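Local coordinates for protein acyl-coenzyme A thioesterase THEM4 (Rhodococcus sp., PDB 2OV9) that probably hydrolyses medium- and long-chain acyl-CoA thioesters to free fatty acids and coenzyme A, at residues 11-14 and 15-18; 87-90 and 91-94. All coordinates share one frame; numbering follows the deposited sequence.

Contact 1 of 2, residues 11-14 and 15-18; sequences NSPS and GTVL
With chi1 at -69°, Thr-16 swings its hydroxyl to the side of its own backbone N, and OG1 and the amide both reach back to one carbonyl, that of Pro-13. The side-chain bond is the shorter: Thr-16 OG1 donates to Pro-13 O over 2.5 Å, in the carbonyl plane and on a lone pair, with a C=O...donor angle of 141°. The backbone bond from Thr-16 N to Pro-13 O, 3.2 Å long, is weak. One oxygen at the start of the bend is therefore gripped by two donors of the same residue. Around the hydroxyl the chain folds closely: Ser-12 CB stands 3.5 Å from Thr-16 OG1, and the Pro-13 side chain crosses that of the threonine at a slant, its CD 3.6 Å from Thr-16 OG1. A valine here would probably leave Pro-13 O with the weak amide bond alone, so that the bend would be less firmly closed. The serine hydroxyls turn elsewhere. Ser-12 OG bonds to Asn-11 OD1 at 2.9 Å, tilted from the carbonyl plane, whereas Ser-14 OG reaches Ser-108 N beyond the bend. Trp-148 of helix 131-148 touches the side chains of both Ser-12 and Thr-16. Gly-15 takes a positive phi of 89°, at which a CB would be jammed against Ser-14 O, and the lack of a side chain answers this need. Pro-13 to Thr-16 thus form a type II beta turn with glycine in its third position. Gly-15 and Thr-16 then both face Gly-106 on the partner strand, and the whole is a turn running into a classic G1 beta bulge where the short, weakly bonded strand 16-17 joins the antiparallel sheet as an outermost strand within the chain.

Contact 2 of 2, residues 87-90 and 91-94; sequences RHDP and VTGP
Val-91 meets Asp-89 through its amide: Val-91 N donates to Asp-89 OD2 over 2.9 Å, on the anti side of that oxygen and above the carboxylate plane. Thr-92 N follows, 2.7 Å from the same Asp-89 OD2, on its syn side but over the same face. Thr-92 also adds its hydroxyl, OG1 donating to the syn lone pair of Asp-89 OD1 at 2.7 Å, so both carboxylate oxygens are used. Asp-89 holds CG between its backbone N and carbonyl carbon, chi1 67°, which turns the carboxylate onto these donors; Thr-86 OG1 bonds OD1 as well. Gly-93 N closes the loop on Asp-89 O at 3.0 Å, and a CB on this glycine would clash with that oxygen. Its CA makes a C-H...O contact with Arg-87 O, 3.4 Å away. Pro-94 then lays CG over the centre of the Arg-87 guanidinium, 4.2 Å above its plane, while Ser-20 and Glu-95 bind the group through NE and NH1. An aspartate whose side chain takes the amides two and three residues on, and whose carbonyl takes the fourth, is the signature of an Asx motif, here buried beside helix 131-148 without starting a helix of its own.

Contacts 1 and 2 show two ways of reversing a chain, one gathered on a backbone carbonyl alone, the other on a carboxylate together with a backbone carbonyl. Their centres are 19 Å apart and their nearest atoms about 7 Å, so they do not touch, but the chain leaving 15-18 bridges the gap: Thr-19 packs on Thr-92, and Ser-20 on Pro-94. Both also lie on helix 131-148, contact 1 toward Val-144 and Trp-148, contact 2 toward Leu-136 and His-140. Contact 1 stays at the surface within its chain. Contact 2 meets His-130 and Gln-123 of the second subunit, at the kind of dimer interface where hotdog thioesterases commonly place their active sites.

Contact 1 of 2, residues 11-14 and 15-18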
loop_
_atom_site.group_PDB
_atom_site.type_symbol
_atom_site.label_atom_id
_atom_site.label_comp_id
_atom_site.label_asym_id
_atom_site.label_seq_id
_atom_site.Cartn_x
_atom_site.Cartn_y
_atom_site.Cartn_z
ATOM N N ASN B 11 2.680 -29.859 -8.396
ATOM C CA ASN B 11 3.053 -30.739 -7.289
ATOM C C ASN B 11 2.156 -30.626 -6.060
ATOM O O ASN B 11 2.375 -31.298 -5.074
ATOM C CB ASN B 11 4.534 -30.542 -6.917
ATOM C CG ASN B 11 4.815 -29.173 -6.345
ATOM O OD1 ASN B 11 3.910 -28.492 -5.820
ATOM N ND2 ASN B 11 6.080 -28.754 -6.424
ATOM N N SER B 12 1.149 -29.761 -6.133
ATOM C CA SER B 12 0.257 -29.489 -5.014
ATOM C C SER B 12 -1.185 -29.521 -5.485
ATOM O O SER B 12 -1.445 -29.192 -6.638
ATOM C CB SER B 12 0.613 -28.124 -4.417
ATOM O OG SER B 12 1.867 -28.211 -3.748
ATOM N N PRO B 13 -2.123 -29.970 -4.621
ATOM C CA PRO B 13 -3.547 -29.933 -5.023
ATOM C C PRO B 13 -4.085 -28.528 -5.261
ATOM O O PRO B 13 -3.617 -27.553 -4.664
ATOM C CB PRO B 13 -4.308 -30.572 -3.839
ATOM C CG PRO B 13 -3.287 -30.898 -2.797
ATOM C CD PRO B 13 -1.911 -30.545 -3.276
ATOM N N SER B 14 -5.083 -28.440 -6.132
ATOM C CA SER B 14 -5.840 -27.212 -6.292
ATOM C C SER B 14 -6.386 -26.817 -4.927
ATOM O O SER B 14 -6.818 -27.687 -4.147
ATOM C CB SER B 14 -6.982 -27.427 -7.293
ATOM O OG SER B 14 -7.470 -26.181 -7.774
ATOM N N GLY B 15 -6.366 -25.519 -4.637
ATOM C CA GLY B 15 -6.851 -25.009 -3.354
ATOM C C GLY B 15 -5.761 -24.962 -2.287
ATOM O O GLY B 15 -6.049 -24.709 -1.113
ATOM N N THR B 16 -4.512 -25.180 -2.687
ATOM C CA THR B 16 -3.394 -25.091 -1.758
ATOM C C THR B 16 -3.265 -23.638 -1.311
ATOM O O THR B 16 -3.158 -22.744 -2.152
ATOM C CB THR B 16 -2.076 -25.558 -2.434
ATOM O OG1 THR B 16 -2.155 -26.974 -2.673
ATOM C CG2 THR B 16 -0.891 -25.274 -1.549
ATOM N N VAL B 17 -3.316 -23.400 -0.001
ATOM C CA VAL B 17 -3.192 -22.043 0.523
ATOM C C VAL B 17 -1.733 -21.670 0.367
ATOM O O VAL B 17 -0.875 -22.409 0.831
ATOM C CB VAL B 17 -3.607 -21.957 2.003
ATOM C CG1 VAL B 17 -3.453 -20.509 2.520
ATOM C CG2 VAL B 17 -5.056 -22.419 2.183
ATOM N N LEU B 18 -1.454 -20.537 -0.284
ATOM C CA LEU B 18 -0.070 -20.126 -0.565
ATOM C C LEU B 18 0.496 -19.124 0.429
ATOM O O LEU B 18 1.715 -19.072 0.688
ATOM C CB LEU B 18 0.011 -19.542 -1.968
ATOM C CG LEU B 18 -0.370 -20.525 -3.074
ATOM C CD1 LEU B 18 -0.320 -19.853 -4.408
ATOM C CD2 LEU B 18 0.580 -21.709 -3.055
#

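Contact 2 of 2, residues 87-90 and 91-94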
loop_
_atom_site.group_PDB
_atom_site.type_symbol
_atom_site.label_atom_id
_atom_site.label_comp_id
_atom_site.label_asym_id
_atom_site.label_seq_id
_atom_site.Cartn_x
_atom_site.Cartn_y
_atom_site.Cartn_z
ATOM N N ARG B 87 6.309 -13.657 3.351
ATOM C CA ARG B 87 5.471 -13.663 4.545
ATOM C C ARG B 87 5.472 -12.316 5.328
ATOM O O ARG B 87 4.879 -12.207 6.403
ATOM C CB ARG B 87 5.985 -14.770 5.455
ATOM C CG ARG B 87 4.892 -15.515 6.144
ATOM C CD ARG B 87 5.467 -16.403 7.212
ATOM N NE ARG B 87 4.466 -16.776 8.209
ATOM C CZ ARG B 87 4.299 -16.150 9.370
ATOM N NH1 ARG B 87 5.056 -15.100 9.672
ATOM N NH2 ARG B 87 3.369 -16.571 10.216
ATOM N N HIS B 88 6.175 -11.317 4.801
ATOM C CA HIS B 88 6.457 -10.075 5.523
ATOM C C HIS B 88 5.960 -8.870 4.746
ATOM O O HIS B 88 6.184 -7.719 5.147
ATOM C CB HIS B 88 7.965 -9.917 5.642
ATOM C CG HIS B 88 8.652 -9.803 4.315
ATOM N ND1 HIS B 88 9.171 -10.896 3.653
ATOM C CD2 HIS B 88 8.882 -8.731 3.514
ATOM C CE1 HIS B 88 9.703 -10.503 2.507
ATOM N NE2 HIS B 88 9.543 -9.195 2.398
ATOM N N ASP B 89 5.333 -9.151 3.610
ATOM C CA ASP B 89 4.990 -8.151 2.624
ATOM C C ASP B 89 3.732 -7.358 3.033
ATOM O O ASP B 89 2.949 -7.834 3.857
ATOM C CB ASP B 89 4.773 -8.867 1.297
ATOM C CG ASP B 89 3.575 -9.749 1.337
ATOM O OD1 ASP B 89 3.687 -10.915 1.753
ATOM O OD2 ASP B 89 2.497 -9.261 0.977
ATOM N N PRO B 90 3.559 -6.128 2.496
ATOM C CA PRO B 90 2.366 -5.340 2.812
ATOM C C PRO B 90 1.047 -5.739 2.159
ATOM O O PRO B 90 0.086 -4.978 2.244
ATOM C CB PRO B 90 2.765 -3.911 2.402
ATOM C CG PRO B 90 3.799 -4.097 1.326
ATOM C CD PRO B 90 4.529 -5.374 1.668
ATOM N N VAL B 91 0.980 -6.904 1.522
ATOM C CA VAL B 91 -0.289 -7.377 0.938
ATOM C C VAL B 91 -0.831 -8.563 1.713
ATOM O O VAL B 91 -2.025 -8.619 2.016
ATOM C CB VAL B 91 -0.123 -7.766 -0.572
ATOM C CG1 VAL B 91 -1.455 -8.266 -1.168
ATOM C CG2 VAL B 91 0.422 -6.578 -1.383
ATOM N N THR B 92 0.063 -9.498 2.052
ATOM C CA THR B 92 -0.334 -10.772 2.665
ATOM C C THR B 92 0.305 -11.049 4.040
ATOM O O THR B 92 -0.026 -12.054 4.663
ATOM C CB THR B 92 0.017 -11.987 1.750
ATOM O OG1 THR B 92 1.422 -12.289 1.868
ATOM C CG2 THR B 92 -0.322 -11.720 0.270
ATOM N N GLY B 93 1.230 -10.193 4.491
ATOM C CA GLY B 93 2.008 -10.469 5.704
ATOM C C GLY B 93 1.168 -10.482 6.971
ATOM O O GLY B 93 0.597 -9.467 7.327
ATOM N N PRO B 94 1.097 -11.635 7.665
ATOM C CA PRO B 94 0.272 -11.700 8.887
ATOM C C PRO B 94 0.754 -10.774 9.988
ATOM O O PRO B 94 -0.058 -10.304 10.773
ATOM C CB PRO B 94 0.401 -13.155 9.336
ATOM C CG PRO B 94 0.869 -13.903 8.130
ATOM C CD PRO B 94 1.721 -12.936 7.354
#